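Local coordinates for beta-glucosidase (Chaetomella raphigera, PDB 6JXG), which probably hydrolyses terminal, non-reducing beta-D-glucosyl residues with release of beta-D-glucose, as a secreted glycoside hydrolase family 3 enzyme of cellulose degradation, at residues L587-D593 with D611-T617; R651-K655 with T665-N669. All coordinates share one frame. Residue numbers count along the deposited sequence, not the author numbering.

Contact 1 (L587-D593 with D611-T617)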
# COMPACT_ATOMS: atom_id res chain seq x y z
N LEU A 587 9.96 -9.39 28.85
CA LEU A 587 9.29 -10.11 27.80
C LEU A 587 8.41 -11.16 28.44
O LEU A 587 8.87 -11.84 29.33
CB LEU A 587 10.32 -10.85 27.01
CG LEU A 587 10.24 -11.22 25.56
CD1 LEU A 587 10.78 -12.58 25.33
CD2 LEU A 587 8.99 -10.99 24.82
N THR A 588 7.19 -11.35 27.97
CA THR A 588 6.36 -12.52 28.30
C THR A 588 5.92 -13.21 27.01
O THR A 588 5.77 -12.55 26.00
CB THR A 588 5.13 -12.13 29.13
OG1 THR A 588 4.24 -11.37 28.32
CG2 THR A 588 5.55 -11.29 30.29
N ALA A 589 5.64 -14.50 27.06
CA ALA A 589 5.16 -15.25 25.93
C ALA A 589 4.32 -16.35 26.50
O ALA A 589 4.75 -16.97 27.47
CB ALA A 589 6.32 -15.85 25.15
N LYS A 590 3.10 -16.52 26.00
CA LYS A 590 2.19 -17.51 26.57
C LYS A 590 1.33 -18.09 25.45
O LYS A 590 0.75 -17.38 24.67
CB LYS A 590 1.30 -16.87 27.63
CG LYS A 590 0.09 -17.72 28.03
CD LYS A 590 -0.72 -17.06 29.17
CE LYS A 590 -0.32 -17.68 30.51
NZ LYS A 590 -1.43 -17.71 31.49
N TYR A 591 1.30 -19.40 25.35
CA TYR A 591 0.37 -20.05 24.46
C TYR A 591 -1.01 -20.00 25.18
O TYR A 591 -1.18 -20.55 26.25
CB TYR A 591 0.93 -21.44 24.20
CG TYR A 591 1.14 -21.82 22.76
CD1 TYR A 591 2.37 -22.28 22.26
CD2 TYR A 591 0.09 -21.80 21.91
CE1 TYR A 591 2.53 -22.63 20.90
CE2 TYR A 591 0.20 -22.18 20.59
CZ TYR A 591 1.40 -22.58 20.06
OH TYR A 591 1.31 -22.99 18.67
N SER A 592 -2.00 -19.30 24.66
CA SER A 592 -3.26 -19.25 25.31
C SER A 592 -4.22 -20.33 24.74
O SER A 592 -5.22 -20.63 25.35
CB SER A 592 -3.84 -17.86 25.20
OG SER A 592 -3.86 -17.43 23.85
N ASP A 593 -3.90 -20.94 23.61
CA ASP A 593 -4.74 -21.97 22.98
C ASP A 593 -3.82 -22.99 22.34
O ASP A 593 -3.32 -22.78 21.21
CB ASP A 593 -5.74 -21.42 21.88
CG ASP A 593 -6.54 -22.54 21.17
OD1 ASP A 593 -7.18 -22.34 20.09
OD2 ASP A 593 -6.53 -23.67 21.70
N ASP A 611 -7.59 -17.97 14.53
CA ASP A 611 -7.75 -17.92 15.98
C ASP A 611 -6.46 -17.33 16.62
O ASP A 611 -5.36 -17.67 16.19
CB ASP A 611 -7.85 -19.34 16.56
CG ASP A 611 -9.14 -20.12 16.15
OD1 ASP A 611 -10.14 -19.47 15.89
OD2 ASP A 611 -9.07 -21.37 16.14
N ILE A 612 -6.60 -16.55 17.69
CA ILE A 612 -5.47 -16.10 18.45
C ILE A 612 -5.00 -17.26 19.34
O ILE A 612 -5.78 -17.78 20.11
CB ILE A 612 -5.83 -14.90 19.25
CG1 ILE A 612 -6.21 -13.73 18.32
CG2 ILE A 612 -4.68 -14.53 20.19
CD1 ILE A 612 -5.03 -13.25 17.49
N VAL A 613 -3.79 -17.75 19.14
CA VAL A 613 -3.27 -18.90 19.91
C VAL A 613 -2.24 -18.51 20.95
O VAL A 613 -1.96 -19.28 21.85
CB VAL A 613 -2.75 -20.03 19.00
CG1 VAL A 613 -3.92 -20.54 18.12
CG2 VAL A 613 -1.63 -19.58 18.09
N ALA A 614 -1.66 -17.31 20.86
CA ALA A 614 -0.58 -16.93 21.78
C ALA A 614 -0.46 -15.44 21.85
O ALA A 614 -0.90 -14.72 20.97
CB ALA A 614 0.74 -17.50 21.30
N THR A 615 0.13 -14.94 22.94
CA THR A 615 0.31 -13.53 23.09
C THR A 615 1.69 -13.29 23.69
O THR A 615 2.11 -14.02 24.60
CB THR A 615 -0.73 -12.98 24.06
OG1 THR A 615 -2.00 -13.05 23.45
CG2 THR A 615 -0.50 -11.52 24.35
N VAL A 616 2.37 -12.26 23.19
CA VAL A 616 3.69 -11.86 23.64
C VAL A 616 3.58 -10.41 24.13
O VAL A 616 2.81 -9.60 23.50
CB VAL A 616 4.69 -11.96 22.46
CG1 VAL A 616 6.03 -11.32 22.77
CG2 VAL A 616 4.82 -13.39 21.99
N THR A 617 4.26 -10.07 25.26
CA THR A 617 4.30 -8.72 25.68
C THR A 617 5.68 -8.26 26.04
O THR A 617 6.59 -9.07 26.21
CB THR A 617 3.35 -8.36 26.85
OG1 THR A 617 3.86 -8.87 28.08
CG2 THR A 617 1.93 -8.95 26.58
O HOH W 1 2.34 -12.91 27.17
O HOH W 2 -7.85 -19.75 19.99
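This contact is an antiparallel strand pairing at the edge of the three-stranded sheet of the C-terminal beta sandwich, the fibronectin type III-like part of the enzyme. Strand 582-591 is an outermost strand and strand 612-622 the central one. Their short segments run at 175°, with axes 4.6 Å apart. T588 and T617 form a hydrogen-bonded pair, with T588 N to T617 O at 2.9 Å and T617 N to T588 O at 3.0 Å. K590 and T615 repeat the pattern, with K590 N to T615 O at 3.0 Å and T615 N to K590 O at 3.1 Å. A589 with V616 and Y591 with A614 are the non-hydrogen-bonded pairs between and beyond them. Their side chains share the face that packs on strands 692-698 and 704-711 of the second sheet. L587 CD2 also meets V616 CG1 at 3.6 Å. Toward the other neighbour, strand 663-671, V613 and A614 both face L670, a classic beta bulge. Beside it, V613 O accepts from S592 N at 2.8 Å and D593 N at 3.1 Å as segment 587-593 leaves the sheet. The other face carries T588, K590, T615 and T617. There T588 OG1 and T617 OG1 share a short hydrogen bond of 2.5 Å.

Contact 2 (R651-K655 with T665-N669)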
# COMPACT_ATOMS: atom_id res chain seq x y z
N ARG A 651 5.86 -10.75 12.79
CA ARG A 651 4.54 -11.27 13.17
C ARG A 651 3.79 -10.46 14.21
O ARG A 651 2.73 -10.90 14.75
CB ARG A 651 4.64 -12.76 13.59
CG ARG A 651 5.15 -13.70 12.51
CD ARG A 651 4.22 -13.82 11.31
NE ARG A 651 4.47 -15.00 10.50
CZ ARG A 651 4.69 -15.03 9.19
NH1 ARG A 651 4.74 -13.91 8.45
NH2 ARG A 651 4.88 -16.18 8.61
N GLY A 652 4.26 -9.25 14.46
CA GLY A 652 3.57 -8.36 15.41
C GLY A 652 4.21 -6.99 15.41
O GLY A 652 5.39 -6.87 15.17
N PHE A 653 3.41 -5.97 15.66
CA PHE A 653 3.94 -4.65 15.91
C PHE A 653 2.95 -3.89 16.71
O PHE A 653 1.73 -4.16 16.62
CB PHE A 653 4.30 -3.92 14.60
CG PHE A 653 3.15 -3.75 13.63
CD1 PHE A 653 2.83 -4.76 12.73
CD2 PHE A 653 2.41 -2.58 13.60
CE1 PHE A 653 1.76 -4.61 11.88
CE2 PHE A 653 1.37 -2.39 12.72
CZ PHE A 653 1.05 -3.41 11.81
N ASP A 654 3.41 -2.94 17.49
CA ASP A 654 2.52 -2.18 18.38
C ASP A 654 3.18 -0.83 18.64
O ASP A 654 4.32 -0.77 19.04
CB ASP A 654 2.29 -2.98 19.69
CG ASP A 654 1.20 -2.39 20.59
OD1 ASP A 654 0.41 -1.53 20.06
OD2 ASP A 654 1.17 -2.75 21.80
N LYS A 655 2.47 0.27 18.42
CA LYS A 655 3.08 1.58 18.48
C LYS A 655 2.65 2.24 19.81
O LYS A 655 1.44 2.36 20.05
CB LYS A 655 2.64 2.40 17.26
CG LYS A 655 3.38 3.75 17.10
CD LYS A 655 3.14 4.37 15.75
CE LYS A 655 4.18 5.43 15.39
NZ LYS A 655 3.92 6.07 14.07
N THR A 665 3.15 -1.03 28.31
CA THR A 665 3.21 -2.37 27.76
C THR A 665 2.82 -2.44 26.28
O THR A 665 1.85 -1.82 25.87
CB THR A 665 2.31 -3.26 28.56
OG1 THR A 665 2.83 -3.33 29.91
CG2 THR A 665 2.28 -4.63 27.97
N VAL A 666 3.61 -3.15 25.50
CA VAL A 666 3.27 -3.52 24.11
C VAL A 666 2.82 -4.94 24.06
O VAL A 666 3.29 -5.74 24.80
CB VAL A 666 4.41 -3.20 23.10
CG1 VAL A 666 4.60 -1.72 23.10
CG2 VAL A 666 5.68 -3.92 23.43
N THR A 667 1.89 -5.23 23.16
CA THR A 667 1.22 -6.52 23.10
C THR A 667 1.15 -6.99 21.69
O THR A 667 0.79 -6.20 20.80
CB THR A 667 -0.18 -6.38 23.70
OG1 THR A 667 -0.02 -6.11 25.10
CG2 THR A 667 -1.00 -7.58 23.49
N PHE A 668 1.53 -8.25 21.48
CA PHE A 668 1.47 -8.84 20.15
C PHE A 668 0.60 -10.09 20.24
O PHE A 668 1.03 -11.04 20.86
CB PHE A 668 2.87 -9.24 19.61
CG PHE A 668 3.92 -8.17 19.82
CD1 PHE A 668 3.87 -6.97 19.07
CD2 PHE A 668 4.86 -8.29 20.81
CE1 PHE A 668 4.85 -5.97 19.22
CE2 PHE A 668 5.81 -7.24 21.03
CZ PHE A 668 5.81 -6.09 20.21
N ASN A 669 -0.58 -10.08 19.60
CA ASN A 669 -1.44 -11.28 19.52
C ASN A 669 -1.19 -12.08 18.24
O ASN A 669 -1.23 -11.53 17.12
CB ASN A 669 -2.89 -10.85 19.63
CG ASN A 669 -3.18 -10.20 20.95
OD1 ASN A 669 -2.87 -10.76 22.02
ND2 ASN A 669 -3.75 -9.00 20.91
O HOH W 3 1.12 -9.94 16.79
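D654, F668 and V666 carry most of this contact between the two sheets of the fibronectin type III-like beta sandwich. Strand 649-658 is an outermost strand of the four-stranded sheet, and strand 663-671 an outermost strand of the three-stranded one. The short segments run at 150°, with axes 6.3 Å apart, and do not pair as neighbours in one sheet. The D654 side chain bridges the gap instead. Its OD2 accepts a hydrogen bond from T667 N at 2.9 Å and lies 3.5 Å from V666 CB. The F668 ring leans against the opposing backbone, with CD1 3.6 Å from F653 N. D654 N lies at the ring edge, 3.8 Å from CE1 of F668. G652 suits this close approach, since an ideal CB there would clash with F668 CB. F668 and V666 also pack on A632 of strand 628-637, while F653 points away and meets W82 edge-to-face. At the other end, water 3 donates to R651 O at 2.8 Å and to N669 O at 2.9 Å.

How the contacts relate
Contacts 1 and 2 lie in the same C-terminal beta sandwich, with centres about 11 Å apart. Along the chain, both segments of contact 1 precede both segments of contact 2. Strands 612-622 and 663-671 are neighbours in the three-stranded sheet and join the two. Contact 1 builds that sheet from one edge to its centre. Contact 2 ties its other edge to the four-stranded sheet. V616 O and F668 N, 2.7 Å apart, probably form a backbone hydrogen bond between the contacts. T615 OG1 and N669 OD1 are hydrogen-bonded at 2.8 Å. Beyond contact 2, F653 packs on helix 131-147, so this side of the sandwich meets the N-terminal domain.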